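Local coordinates for protein pectinesterase 1 (Solanum lycopersicum, PDB 1XG2) that hydrolyses the methyl esters of pectin's galacturonan backbone, may help prepare cell walls for softening during fruit ripening, and here forms the catalytic C-terminal part of its precursor, at residues V161-K165 and C166-A170; T195-Q198 and F199-I202; I202-S206 and D207-V211; S234-G237 and G238-P242. All coordinates share one frame; numbering follows the deposited sequence.

The four contacts come in chain order 1, 2, 3, 4 along three successive coils of the parallel beta-helix. Contacts 1 and 2 sit at the same corner of adjacent coils, their centres about 5 Å apart: strands 160-164 and 194-198 are neighbours in one parallel sheet, 167-170 and 201-204 in another. Contact 3 shares Ile202 with contact 2 and lies about 18 Å from it, where strand 201-204 runs out into a surface loop. Contact 4 takes in the next neighbour, 235-236, the last strand of that sheet, with centres about 11 Å from contact 3 and 12 Å from contact 2. Corners thus stack coil on coil, while the departing loops pack beside one another.

Contact 1. Residues V161-K165 and C166-A170; sequences VVFQK and CQLVA
At this corner of the beta-helix, strand 160-164 gives way to strand 167-170, and Phe163 meets Cys166 and Leu168 on the inner side of the bend. The chain turns at Lys165, whose backbone takes the left-handed helical conformation (phi 53°, psi 40°), and no hydrogen bond spans the corner itself. Cys166 brings its sulfur to the edge of the Phe163 ring, near the ring plane, with SG 4.3 Å from CD2. That approach follows from the torsion of the cysteine, which sets SG anti to its own carbonyl carbon (chi1 -65°) and so folds it back toward the first strand. Beyond it, the Leu168 methyl CD2 reaches the same ring atom, Phe163 CD2, obliquely at 4.5 Å. Tyr143 of the preceding coil stacks on the phenylalanine. Gln164 and Lys165 point away from the second strand: Gln164 NE2 bonds to Val312 O, and Lys165 NZ makes a salt bridge with Asp317. Cys166 and Cys200 are established disulfide partners, yet in this model their sulfurs are not joined as a disulfide. Such a tight corner, with one left-handed residue between two strands and apolar side chains inside, belongs to the pectinesterase right-handed parallel beta-helix.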
ATOM      1  N   VAL A 161       6.340   0.831  -3.585  1.00  9.34           N
ATOM      2  CA  VAL A 161       5.851   0.002  -4.675  1.00  9.44           C
ATOM      3  C   VAL A 161       6.352   0.472  -6.037  1.00  9.81           C
ATOM      4  O   VAL A 161       6.314   1.662  -6.356  1.00  9.92           O
ATOM      5  CB  VAL A 161       4.284  -0.087  -4.663  1.00  9.31           C
ATOM      6  CG1 VAL A 161       3.647   1.269  -4.841  1.00 10.18           C
ATOM      7  CG2 VAL A 161       3.787  -1.039  -5.738  1.00  8.56           C
ATOM      8  N   VAL A 162       6.833  -0.486  -6.824  1.00  9.49           N
ATOM      9  CA  VAL A 162       7.180  -0.268  -8.223  1.00 10.47           C
ATOM     10  C   VAL A 162       6.302  -1.100  -9.158  1.00  9.95           C
ATOM     11  O   VAL A 162       6.154  -2.315  -8.980  1.00 10.48           O
ATOM     12  CB  VAL A 162       8.652  -0.616  -8.467  1.00 10.38           C
ATOM     13  CG1 VAL A 162       9.017  -0.446  -9.936  1.00 12.12           C
ATOM     14  CG2 VAL A 162       9.529   0.265  -7.584  1.00 10.91           C
ATOM     15  N   PHE A 163       5.717  -0.420 -10.136  1.00 10.57           N
ATOM     16  CA  PHE A 163       5.010  -1.027 -11.260  1.00 10.89           C
ATOM     17  C   PHE A 163       5.945  -0.984 -12.452  1.00 11.50           C
ATOM     18  O   PHE A 163       6.443   0.080 -12.827  1.00 12.21           O
ATOM     19  CB  PHE A 163       3.722  -0.266 -11.582  1.00 10.98           C
ATOM     20  CG  PHE A 163       2.713  -0.309 -10.483  1.00 11.41           C
ATOM     21  CD1 PHE A 163       2.794   0.576  -9.423  1.00 11.38           C
ATOM     22  CD2 PHE A 163       1.677  -1.240 -10.503  1.00 12.47           C
ATOM     23  CE1 PHE A 163       1.882   0.519  -8.391  1.00 10.40           C
ATOM     24  CE2 PHE A 163       0.759  -1.296  -9.476  1.00 10.22           C
ATOM     25  CZ  PHE A 163       0.855  -0.414  -8.428  1.00 11.38           C
ATOM     26  N   GLN A 164       6.201  -2.143 -13.037  1.00 11.64           N
ATOM     27  CA  GLN A 164       7.104  -2.238 -14.160  1.00 12.16           C
ATOM     28  C   GLN A 164       6.475  -3.035 -15.282  1.00 11.36           C
ATOM     29  O   GLN A 164       6.025  -4.146 -15.061  1.00 10.52           O
ATOM     30  CB  GLN A 164       8.388  -2.911 -13.701  1.00 12.36           C
ATOM     31  CG  GLN A 164       9.615  -2.381 -14.335  1.00 14.85           C
ATOM     32  CD  GLN A 164      10.857  -2.995 -13.733  1.00 13.92           C
ATOM     33  OE1 GLN A 164      11.067  -4.199 -13.861  1.00 13.02           O
ATOM     34  NE2 GLN A 164      11.665  -2.183 -13.060  1.00 12.88           N
ATOM     35  N   LYS A 165       6.467  -2.470 -16.489  1.00 11.58           N
ATOM     36  CA  LYS A 165       5.884  -3.132 -17.658  1.00 12.24           C
ATOM     37  C   LYS A 165       4.436  -3.588 -17.421  1.00 12.16           C
ATOM     38  O   LYS A 165       4.022  -4.669 -17.839  1.00 12.10           O
ATOM     39  CB  LYS A 165       6.772  -4.293 -18.123  1.00 13.43           C
ATOM     40  CG  LYS A 165       8.223  -3.893 -18.350  1.00 16.95           C
ATOM     41  CD  LYS A 165       8.615  -3.866 -19.802  1.00 22.84           C
ATOM     42  CE  LYS A 165      10.070  -3.373 -19.995  1.00 26.17           C
ATOM     43  NZ  LYS A 165      11.107  -4.469 -19.967  1.00 26.55           N
ATOM     44  N   CYS A 166       3.679  -2.733 -16.745  1.00 11.19           N
ATOM     45  CA  CYS A 166       2.249  -2.921 -16.559  1.00 11.50           C
ATOM     46  C   CYS A 166       1.484  -1.998 -17.487  1.00 11.15           C
ATOM     47  O   CYS A 166       1.988  -0.955 -17.881  1.00 11.21           O
ATOM     48  CB  CYS A 166       1.851  -2.610 -15.115  1.00 11.47           C
ATOM     49  SG  CYS A 166       2.579  -3.757 -13.912  1.00 12.60           S
ATOM     50  N   GLN A 167       0.256  -2.382 -17.813  1.00 11.17           N
ATOM     51  CA  GLN A 167      -0.666  -1.504 -18.506  1.00 11.13           C
ATOM     52  C   GLN A 167      -1.657  -0.985 -17.462  1.00 10.67           C
ATOM     53  O   GLN A 167      -2.387  -1.757 -16.847  1.00 10.26           O
ATOM     54  CB  GLN A 167      -1.362  -2.267 -19.637  1.00 11.63           C
ATOM     55  CG  GLN A 167      -0.365  -2.891 -20.600  1.00 14.02           C
ATOM     56  CD  GLN A 167      -0.958  -3.273 -21.951  1.00 17.27           C
ATOM     57  OE1 GLN A 167      -1.146  -2.415 -22.826  1.00 19.93           O
ATOM     58  NE2 GLN A 167      -1.223  -4.561 -22.135  1.00 18.03           N
ATOM     59  N   LEU A 168      -1.609   0.320 -17.234  1.00 10.71           N
ATOM     60  CA  LEU A 168      -2.475   1.013 -16.295  1.00 11.03           C
ATOM     61  C   LEU A 168      -3.538   1.703 -17.140  1.00 11.76           C
ATOM     62  O   LEU A 168      -3.253   2.648 -17.877  1.00 12.40           O
ATOM     63  CB  LEU A 168      -1.677   2.004 -15.456  1.00 10.46           C
ATOM     64  CG  LEU A 168      -0.405   1.412 -14.826  1.00  9.97           C
ATOM     65  CD1 LEU A 168       0.297   2.442 -13.985  1.00 11.16           C
ATOM     66  CD2 LEU A 168      -0.724   0.205 -14.018  1.00 10.05           C
ATOM     67  N   VAL A 169      -4.752   1.182 -17.046  1.00 12.48           N
ATOM     68  CA  VAL A 169      -5.825   1.463 -17.979  1.00 12.53           C
ATOM     69  C   VAL A 169      -6.965   2.176 -17.269  1.00 12.82           C
ATOM     70  O   VAL A 169      -7.702   1.580 -16.466  1.00 12.72           O
ATOM     71  CB  VAL A 169      -6.358   0.166 -18.622  1.00 12.64           C
ATOM     72  CG1 VAL A 169      -7.353   0.500 -19.738  1.00 12.83           C
ATOM     73  CG2 VAL A 169      -5.206  -0.684 -19.164  1.00 13.06           C
ATOM     74  N   ALA A 170      -7.100   3.459 -17.556  1.00 12.55           N
ATOM     75  CA  ALA A 170      -8.246   4.213 -17.059  1.00 12.62           C
ATOM     76  C   ALA A 170      -9.466   3.883 -17.928  1.00 12.59           C
ATOM     77  O   ALA A 170      -9.355   3.770 -19.147  1.00 12.16           O
ATOM     78  CB  ALA A 170      -7.951   5.690 -17.066  1.00 12.80           C
TER

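Contact 2. Residues T195-Q198 and F199-I202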
ATOM      1  N   THR A 195       4.962   5.602  -4.696  1.00 10.55           N
ATOM      2  CA  THR A 195       4.587   4.820  -5.862  1.00  9.72           C
ATOM      3  C   THR A 195       5.455   5.214  -7.043  1.00  9.70           C
ATOM      4  O   THR A 195       5.545   6.370  -7.408  1.00  9.60           O
ATOM      5  CB  THR A 195       3.120   5.063  -6.188  1.00  9.42           C
ATOM      6  OG1 THR A 195       2.298   4.436  -5.196  1.00  9.33           O
ATOM      7  CG2 THR A 195       2.726   4.416  -7.511  1.00  9.42           C
ATOM      8  N   SER A 196       6.053   4.218  -7.668  1.00 10.20           N
ATOM      9  CA  SER A 196       6.899   4.432  -8.828  1.00 10.28           C
ATOM     10  C   SER A 196       6.326   3.612  -9.978  1.00 10.29           C
ATOM     11  O   SER A 196       6.073   2.424  -9.829  1.00 10.32           O
ATOM     12  CB  SER A 196       8.322   3.980  -8.513  1.00 11.09           C
ATOM     13  OG  SER A 196       9.131   3.987  -9.675  1.00 11.80           O
ATOM     14  N   ILE A 197       6.108   4.263 -11.115  1.00 10.15           N
ATOM     15  CA  ILE A 197       5.562   3.629 -12.300  1.00 10.34           C
ATOM     16  C   ILE A 197       6.625   3.771 -13.392  1.00 10.75           C
ATOM     17  O   ILE A 197       6.983   4.887 -13.759  1.00 11.40           O
ATOM     18  CB  ILE A 197       4.248   4.332 -12.698  1.00 10.24           C
ATOM     19  CG1 ILE A 197       3.155   4.020 -11.674  1.00 10.33           C
ATOM     20  CG2 ILE A 197       3.773   3.936 -14.121  1.00  9.13           C
ATOM     21  CD1 ILE A 197       2.009   5.025 -11.710  1.00 11.71           C
ATOM     22  N   GLN A 198       7.105   2.646 -13.898  1.00 11.61           N
ATOM     23  CA  GLN A 198       8.277   2.599 -14.775  1.00 12.37           C
ATOM     24  C   GLN A 198       8.075   1.639 -15.933  1.00 12.16           C
ATOM     25  O   GLN A 198       7.691   0.502 -15.723  1.00 11.41           O
ATOM     26  CB  GLN A 198       9.486   2.128 -13.956  1.00 12.48           C
ATOM     27  CG  GLN A 198      10.820   2.331 -14.627  1.00 14.43           C
ATOM     28  CD  GLN A 198      11.976   1.741 -13.820  1.00 16.35           C
ATOM     29  OE1 GLN A 198      11.787   0.788 -13.053  1.00 16.33           O
ATOM     30  NE2 GLN A 198      13.176   2.295 -14.012  1.00 15.36           N
ATOM     31  N   PHE A 199       8.367   2.086 -17.153  1.00 12.79           N
ATOM     32  CA  PHE A 199       8.196   1.258 -18.358  1.00 12.98           C
ATOM     33  C   PHE A 199       6.769   0.726 -18.493  1.00 13.35           C
ATOM     34  O   PHE A 199       6.557  -0.385 -18.969  1.00 13.51           O
ATOM     35  CB  PHE A 199       9.158   0.069 -18.388  1.00 13.24           C
ATOM     36  CG  PHE A 199      10.552   0.389 -17.953  1.00 14.39           C
ATOM     37  CD1 PHE A 199      11.208  -0.445 -17.063  1.00 16.08           C
ATOM     38  CD2 PHE A 199      11.225   1.492 -18.450  1.00 15.42           C
ATOM     39  CE1 PHE A 199      12.503  -0.166 -16.651  1.00 15.73           C
ATOM     40  CE2 PHE A 199      12.524   1.777 -18.039  1.00 17.03           C
ATOM     41  CZ  PHE A 199      13.163   0.939 -17.145  1.00 16.85           C
ATOM     42  N   CYS A 200       5.802   1.542 -18.101  1.00 13.35           N
ATOM     43  CA  CYS A 200       4.407   1.166 -18.142  1.00 12.99           C
ATOM     44  C   CYS A 200       3.712   1.833 -19.325  1.00 13.90           C
ATOM     45  O   CYS A 200       4.247   2.743 -19.965  1.00 12.83           O
ATOM     46  CB  CYS A 200       3.726   1.571 -16.831  1.00 13.48           C
ATOM     47  SG  CYS A 200       4.174   0.489 -15.438  1.00 12.61           S
ATOM     48  N   ASN A 201       2.511   1.345 -19.595  1.00 14.10           N
ATOM     49  CA  ASN A 201       1.618   1.898 -20.589  1.00 15.10           C
ATOM     50  C   ASN A 201       0.447   2.493 -19.848  1.00 14.25           C
ATOM     51  O   ASN A 201      -0.308   1.747 -19.256  1.00 14.46           O
ATOM     52  CB  ASN A 201       1.114   0.731 -21.434  1.00 15.90           C
ATOM     53  CG  ASN A 201       1.115   1.014 -22.904  1.00 20.29           C
ATOM     54  OD1 ASN A 201       2.001   1.690 -23.415  1.00 25.98           O
ATOM     55  ND2 ASN A 201       0.136   0.431 -23.617  1.00 23.89           N
ATOM     56  N   ILE A 202       0.285   3.815 -19.852  1.00 13.90           N
ATOM     57  CA  ILE A 202      -0.875   4.441 -19.212  1.00 13.32           C
ATOM     58  C   ILE A 202      -1.798   4.908 -20.312  1.00 13.39           C
ATOM     59  O   ILE A 202      -1.496   5.864 -21.033  1.00 12.94           O
ATOM     60  CB  ILE A 202      -0.476   5.603 -18.292  1.00 13.68           C
ATOM     61  CG1 ILE A 202       0.663   5.165 -17.367  1.00 13.30           C
ATOM     62  CG2 ILE A 202      -1.683   6.055 -17.494  1.00 13.14           C
ATOM     63  CD1 ILE A 202       1.123   6.221 -16.380  1.00 13.52           C
TER
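Gln198 and Phe199 form the aromatic part of this corner, lying side by side and pointing the same way. Gln198 CG stands over the centre of the ring, 3.5 Å from the Phe199 centroid and 7° off the ring normal, a CH-pi contact. The carboxamide then continues across the same face, its plane 11° from that of the ring, with NE2 3.4 Å from Phe199 CZ. An extended glutamine chain, CG anti to the backbone N (chi1 -167°), lets the part from CG outward lie flat along the ring.

The polar ends of the amide are held from outside: OE1 accepts from Gln164 NE2, and NE2 donates to Gly314 O. Replacing Phe199 by an alanine would remove the ring from one face of this amide, which would probably lose its stacking partner and be freer to shift about its hydrogen bonds. Across the next coil boundary, Ser234 OG accepts from Cys200 N.

Apolar packing fills the inner side of the bend. Ile197 CG2 lies 3.6 Å from Cys200 CB, and its reach extends to the Ile202 methyl, with CG2 to CD1 at 4.2 Å. Phe199 is the residue in left-handed helical conformation (phi 56°, psi 36°), the counterpart of Lys165 one coil earlier, as expected for corners repeating along a right-handed parallel beta-helix.

Contact 3. Residues I202-S206 and D207-V211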
ATOM      1  N   ILE A 202       0.285   3.815 -19.852  1.00 13.90           N
ATOM      2  CA  ILE A 202      -0.875   4.441 -19.212  1.00 13.32           C
ATOM      3  C   ILE A 202      -1.798   4.908 -20.312  1.00 13.39           C
ATOM      4  O   ILE A 202      -1.496   5.864 -21.033  1.00 12.94           O
ATOM      5  CB  ILE A 202      -0.476   5.603 -18.292  1.00 13.68           C
ATOM      6  CG1 ILE A 202       0.663   5.165 -17.367  1.00 13.30           C
ATOM      7  CG2 ILE A 202      -1.683   6.055 -17.494  1.00 13.14           C
ATOM      8  CD1 ILE A 202       1.123   6.221 -16.380  1.00 13.52           C
ATOM      9  N   ILE A 203      -2.914   4.205 -20.444  1.00 13.39           N
ATOM     10  CA  ILE A 203      -3.767   4.306 -21.611  1.00 13.38           C
ATOM     11  C   ILE A 203      -5.243   4.293 -21.232  1.00 13.50           C
ATOM     12  O   ILE A 203      -5.606   4.028 -20.079  1.00 12.78           O
ATOM     13  CB  ILE A 203      -3.459   3.149 -22.568  1.00 13.11           C
ATOM     14  CG1 ILE A 203      -3.694   1.788 -21.877  1.00 13.89           C
ATOM     15  CG2 ILE A 203      -2.021   3.255 -23.058  1.00 12.87           C
ATOM     16  CD1 ILE A 203      -3.578   0.590 -22.811  1.00 13.44           C
ATOM     17  N   ALA A 204      -6.080   4.558 -22.233  1.00 13.29           N
ATOM     18  CA  ALA A 204      -7.522   4.527 -22.077  1.00 13.58           C
ATOM     19  C   ALA A 204      -8.086   3.177 -22.541  1.00 14.05           C
ATOM     20  O   ALA A 204      -7.610   2.573 -23.502  1.00 14.09           O
ATOM     21  CB  ALA A 204      -8.152   5.648 -22.889  1.00 13.44           C
ATOM     22  N   SER A 205      -9.114   2.724 -21.844  1.00 14.24           N
ATOM     23  CA  SER A 205      -9.938   1.614 -22.299  1.00 14.89           C
ATOM     24  C   SER A 205     -10.733   2.026 -23.536  1.00 15.32           C
ATOM     25  O   SER A 205     -10.843   3.219 -23.854  1.00 15.16           O
ATOM     26  CB  SER A 205     -10.910   1.245 -21.203  1.00 14.47           C
ATOM     27  OG  SER A 205     -11.800   2.322 -21.018  1.00 16.98           O
ATOM     28  N   SER A 206     -11.302   1.046 -24.222  1.00 16.27           N
ATOM     29  CA  SER A 206     -12.101   1.317 -25.412  1.00 17.36           C
ATOM     30  C   SER A 206     -13.354   2.139 -25.081  1.00 17.68           C
ATOM     31  O   SER A 206     -13.790   2.923 -25.915  1.00 18.79           O
ATOM     32  CB  SER A 206     -12.496   0.018 -26.115  1.00 17.10           C
ATOM     33  OG  SER A 206     -13.413  -0.718 -25.339  1.00 17.19           O
ATOM     34  N   ASP A 207     -13.911   1.999 -23.876  1.00 17.98           N
ATOM     35  CA  ASP A 207     -15.080   2.807 -23.516  1.00 18.40           C
ATOM     36  C   ASP A 207     -14.770   4.253 -23.072  1.00 18.69           C
ATOM     37  O   ASP A 207     -15.662   5.110 -23.064  1.00 18.01           O
ATOM     38  CB  ASP A 207     -16.041   2.063 -22.560  1.00 18.44           C
ATOM     39  CG  ASP A 207     -15.519   1.901 -21.132  1.00 20.24           C
ATOM     40  OD1 ASP A 207     -14.368   2.290 -20.810  1.00 20.48           O
ATOM     41  OD2 ASP A 207     -16.240   1.357 -20.261  1.00 20.92           O
ATOM     42  N   LEU A 208     -13.520   4.527 -22.715  1.00 18.42           N
ATOM     43  CA  LEU A 208     -13.089   5.884 -22.360  1.00 18.96           C
ATOM     44  C   LEU A 208     -12.593   6.678 -23.568  1.00 19.64           C
ATOM     45  O   LEU A 208     -12.801   7.887 -23.649  1.00 18.51           O
ATOM     46  CB  LEU A 208     -11.976   5.836 -21.301  1.00 18.08           C
ATOM     47  CG  LEU A 208     -11.367   7.170 -20.835  1.00 17.98           C
ATOM     48  CD1 LEU A 208     -12.395   8.129 -20.262  1.00 18.42           C
ATOM     49  CD2 LEU A 208     -10.300   6.900 -19.806  1.00 16.85           C
ATOM     50  N   GLU A 209     -11.928   5.999 -24.498  1.00 21.21           N
ATOM     51  CA  GLU A 209     -11.308   6.654 -25.662  1.00 23.20           C
ATOM     52  C   GLU A 209     -12.232   7.620 -26.446  1.00 23.55           C
ATOM     53  O   GLU A 209     -11.800   8.698 -26.815  1.00 23.46           O
ATOM     54  CB  GLU A 209     -10.713   5.606 -26.624  1.00 24.04           C
ATOM     55  CG  GLU A 209      -9.238   5.820 -26.950  1.00 28.08           C
ATOM     56  CD  GLU A 209      -8.605   4.603 -27.625  1.00 34.01           C
ATOM     57  OE1 GLU A 209      -7.393   4.344 -27.399  1.00 35.77           O
ATOM     58  OE2 GLU A 209      -9.325   3.893 -28.375  1.00 36.63           O
ATOM     59  N   PRO A 210     -13.481   7.263 -26.708  1.00 24.28           N
ATOM     60  CA  PRO A 210     -14.377   8.187 -27.429  1.00 25.07           C
ATOM     61  C   PRO A 210     -14.806   9.422 -26.624  1.00 25.12           C
ATOM     62  O   PRO A 210     -15.270  10.389 -27.223  1.00 25.68           O
ATOM     63  CB  PRO A 210     -15.612   7.331 -27.743  1.00 25.18           C
ATOM     64  CG  PRO A 210     -15.278   5.921 -27.349  1.00 25.58           C
ATOM     65  CD  PRO A 210     -14.143   5.990 -26.381  1.00 24.63           C
ATOM     66  N   VAL A 211     -14.675   9.376 -25.298  1.00 24.68           N
ATOM     67  CA  VAL A 211     -15.214  10.415 -24.423  1.00 24.41           C
ATOM     68  C   VAL A 211     -14.153  11.042 -23.510  1.00 24.28           C
ATOM     69  O   VAL A 211     -14.456  11.472 -22.403  1.00 23.30           O
ATOM     70  CB  VAL A 211     -16.378   9.861 -23.566  1.00 24.39           C
ATOM     71  CG1 VAL A 211     -17.594   9.597 -24.438  1.00 24.83           C
ATOM     72  CG2 VAL A 211     -15.966   8.578 -22.818  1.00 24.36           C
TER
HETATM   73  O   HOH W   1      -5.998   3.408 -25.528  1.00 25.56           O
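The Ser205 hydroxyl and the Asp207 carboxylate meet at the start of the turn. The serine hydroxyl lies between its own backbone N and carbonyl carbon (chi1 66°), from where OG donates to Asp207 OD1 at 2.6 Å, meeting that oxygen nearly head-on to its C-O bond. The same carboxylate oxygen also accepts from Lys172 N, so two donors grip it. An alanine in place of Ser205 would remove the hydroxyl, and the Asp207 carboxylate would probably be less firmly fixed, with Lys172 N left to hold it.

The serine carbonyl has two takers as well. Glu209 N comes nearly straight on, at 3.1 Å from Ser205 O, whereas Leu208 N, 3.2 Å from that oxygen, approaches from above the carbonyl plane with a more bent N-H angle of 136°. The first closes an alpha-turn and the second a type I beta turn: a short helical winding by which the chain leaves strand 201-204 of the beta-helix for the loop that leads to strand 217-220.

On the inner flank, Leu208 has CG anti to its backbone N (chi1 178°) and lays its methyl CD2 against Ala204 CB at 4.0 Å, while Ala170 and Leu239 pack against the leucine from neighbouring coils. Pro210, which has no N-H to offer, instead sets ring carbon CD 3.1 Å from Ser206 O. On the outer flank a water donates to both Ala204 O (2.7 Å) and Glu209 OE1, tying the end of the strand to the glutamate carboxylate.

Contact 4. Residues S234-G237 and G238-P242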
ATOM      1  N   SER A 234       7.792   5.887 -19.285  1.00 13.24           N
ATOM      2  CA  SER A 234       6.502   5.283 -19.580  1.00 13.38           C
ATOM      3  C   SER A 234       5.816   5.983 -20.747  1.00 13.78           C
ATOM      4  O   SER A 234       6.114   7.141 -21.074  1.00 13.55           O
ATOM      5  CB  SER A 234       5.586   5.342 -18.352  1.00 13.17           C
ATOM      6  OG  SER A 234       6.086   4.554 -17.285  1.00 12.88           O
ATOM      7  N   TYR A 235       4.907   5.249 -21.376  1.00 14.58           N
ATOM      8  CA  TYR A 235       4.056   5.783 -22.420  1.00 14.34           C
ATOM      9  C   TYR A 235       2.804   6.327 -21.776  1.00 14.46           C
ATOM     10  O   TYR A 235       2.129   5.624 -21.026  1.00 13.80           O
ATOM     11  CB  TYR A 235       3.704   4.706 -23.437  1.00 15.11           C
ATOM     12  CG  TYR A 235       2.697   5.156 -24.479  1.00 15.74           C
ATOM     13  CD1 TYR A 235       3.124   5.654 -25.714  1.00 18.64           C
ATOM     14  CD2 TYR A 235       1.320   5.078 -24.241  1.00 15.95           C
ATOM     15  CE1 TYR A 235       2.206   6.076 -26.676  1.00 17.91           C
ATOM     16  CE2 TYR A 235       0.394   5.502 -25.203  1.00 17.16           C
ATOM     17  CZ  TYR A 235       0.852   5.985 -26.420  1.00 18.36           C
ATOM     18  OH  TYR A 235      -0.043   6.403 -27.373  1.00 19.80           O
ATOM     19  N   LEU A 236       2.502   7.584 -22.075  1.00 14.18           N
ATOM     20  CA  LEU A 236       1.299   8.257 -21.596  1.00 14.87           C
ATOM     21  C   LEU A 236       0.394   8.575 -22.785  1.00 15.04           C
ATOM     22  O   LEU A 236       0.790   9.328 -23.687  1.00 14.95           O
ATOM     23  CB  LEU A 236       1.684   9.556 -20.888  1.00 14.94           C
ATOM     24  CG  LEU A 236       2.107   9.438 -19.417  1.00 15.19           C
ATOM     25  CD1 LEU A 236       3.196   8.431 -19.246  1.00 17.03           C
ATOM     26  CD2 LEU A 236       2.543  10.789 -18.846  1.00 16.91           C
ATOM     27  N   GLY A 237      -0.805   7.995 -22.790  1.00 14.96           N
ATOM     28  CA  GLY A 237      -1.781   8.227 -23.839  1.00 14.90           C
ATOM     29  C   GLY A 237      -2.354   9.631 -23.779  1.00 14.84           C
ATOM     30  O   GLY A 237      -2.134  10.367 -22.816  1.00 14.52           O
ATOM     31  N   GLY A 238      -3.101  10.006 -24.815  1.00 14.96           N
ATOM     32  CA  GLY A 238      -3.719  11.321 -24.878  1.00 15.25           C
ATOM     33  C   GLY A 238      -4.777  11.558 -23.818  1.00 15.40           C
ATOM     34  O   GLY A 238      -5.201  12.699 -23.604  1.00 15.42           O
ATOM     35  N   LEU A 239      -5.203  10.498 -23.130  1.00 15.23           N
ATOM     36  CA  LEU A 239      -6.156  10.637 -22.034  1.00 14.98           C
ATOM     37  C   LEU A 239      -5.632  11.494 -20.886  1.00 15.24           C
ATOM     38  O   LEU A 239      -6.426  12.059 -20.116  1.00 15.28           O
ATOM     39  CB  LEU A 239      -6.580   9.266 -21.499  1.00 15.03           C
ATOM     40  CG  LEU A 239      -5.656   8.577 -20.478  1.00 14.98           C
ATOM     41  CD1 LEU A 239      -6.391   7.468 -19.762  1.00 15.03           C
ATOM     42  CD2 LEU A 239      -4.418   8.050 -21.150  1.00 15.14           C
ATOM     43  N   ILE A 240      -4.310  11.589 -20.751  1.00 15.55           N
ATOM     44  CA  ILE A 240      -3.730  12.293 -19.611  1.00 16.23           C
ATOM     45  C   ILE A 240      -3.885  13.804 -19.790  1.00 16.66           C
ATOM     46  O   ILE A 240      -3.351  14.402 -20.734  1.00 17.30           O
ATOM     47  CB  ILE A 240      -2.246  11.935 -19.399  1.00 16.51           C
ATOM     48  CG1 ILE A 240      -2.069  10.423 -19.178  1.00 16.99           C
ATOM     49  CG2 ILE A 240      -1.673  12.735 -18.208  1.00 16.60           C
ATOM     50  CD1 ILE A 240      -2.864   9.848 -18.013  1.00 16.45           C
ATOM     51  N   ASN A 241      -4.651  14.398 -18.889  1.00 17.14           N
ATOM     52  CA  ASN A 241      -4.883  15.832 -18.863  1.00 17.36           C
ATOM     53  C   ASN A 241      -3.569  16.634 -18.943  1.00 17.66           C
ATOM     54  O   ASN A 241      -2.593  16.282 -18.276  1.00 17.28           O
ATOM     55  CB  ASN A 241      -5.629  16.180 -17.578  1.00 17.48           C
ATOM     56  CG  ASN A 241      -6.335  17.515 -17.660  1.00 18.19           C
ATOM     57  OD1 ASN A 241      -7.515  17.595 -18.020  1.00 20.40           O
ATOM     58  ND2 ASN A 241      -5.615  18.571 -17.340  1.00 15.55           N
ATOM     59  N   PRO A 242      -3.529  17.690 -19.753  1.00 18.19           N
ATOM     60  CA  PRO A 242      -2.356  18.579 -19.817  1.00 18.14           C
ATOM     61  C   PRO A 242      -1.778  19.042 -18.463  1.00 17.34           C
ATOM     62  O   PRO A 242      -0.558  19.178 -18.325  1.00 17.66           O
ATOM     63  CB  PRO A 242      -2.878  19.779 -20.615  1.00 18.58           C
ATOM     64  CG  PRO A 242      -3.917  19.211 -21.502  1.00 19.34           C
ATOM     65  CD  PRO A 242      -4.585  18.122 -20.698  1.00 19.02           C
TER
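Leu236, at the end of strand 235-236, is the first residue of 234-237 to meet the chain beyond the turn: its CB lies 4.2 Å from Ile240 CG1. Just before it, the Tyr235 backbone bonds to Cys200 and Ile202 of the preceding coil.

Gly237 comes next and carries most of the contact. Its carbonyl O accepts from Ile240 N over 3.2 Å, with an almost straight N-H angle of 172°, although the donor stands 45° out of the carbonyl plane. That bond closes a type I beta turn running from Gly237 to Ile240, with Gly238 and Leu239 at its two central corners. Ile240 keeps CG1 beside its backbone N, anti to the carbonyl carbon (chi1 -59°), which brings CG1 to within 3.6 Å of Gly237 O. Leu239, from its own place in the turn, curls back so that its methyl CD2 sits 3.7 Å from Gly237 C. The glycine fits this closeness, for a beta carbon built on Gly237 would lie just 3.1 Å from Leu239 CD2.

Leu239 continues onto Ala204 and Leu212, and Ile240 onto Ile202 and Leu219, so both apolar side chains of the turn are buried against earlier strands and loops. Here the type I turn takes the chain off strand 235-236, the outermost strand of its parallel sheet in the right-handed beta-helix.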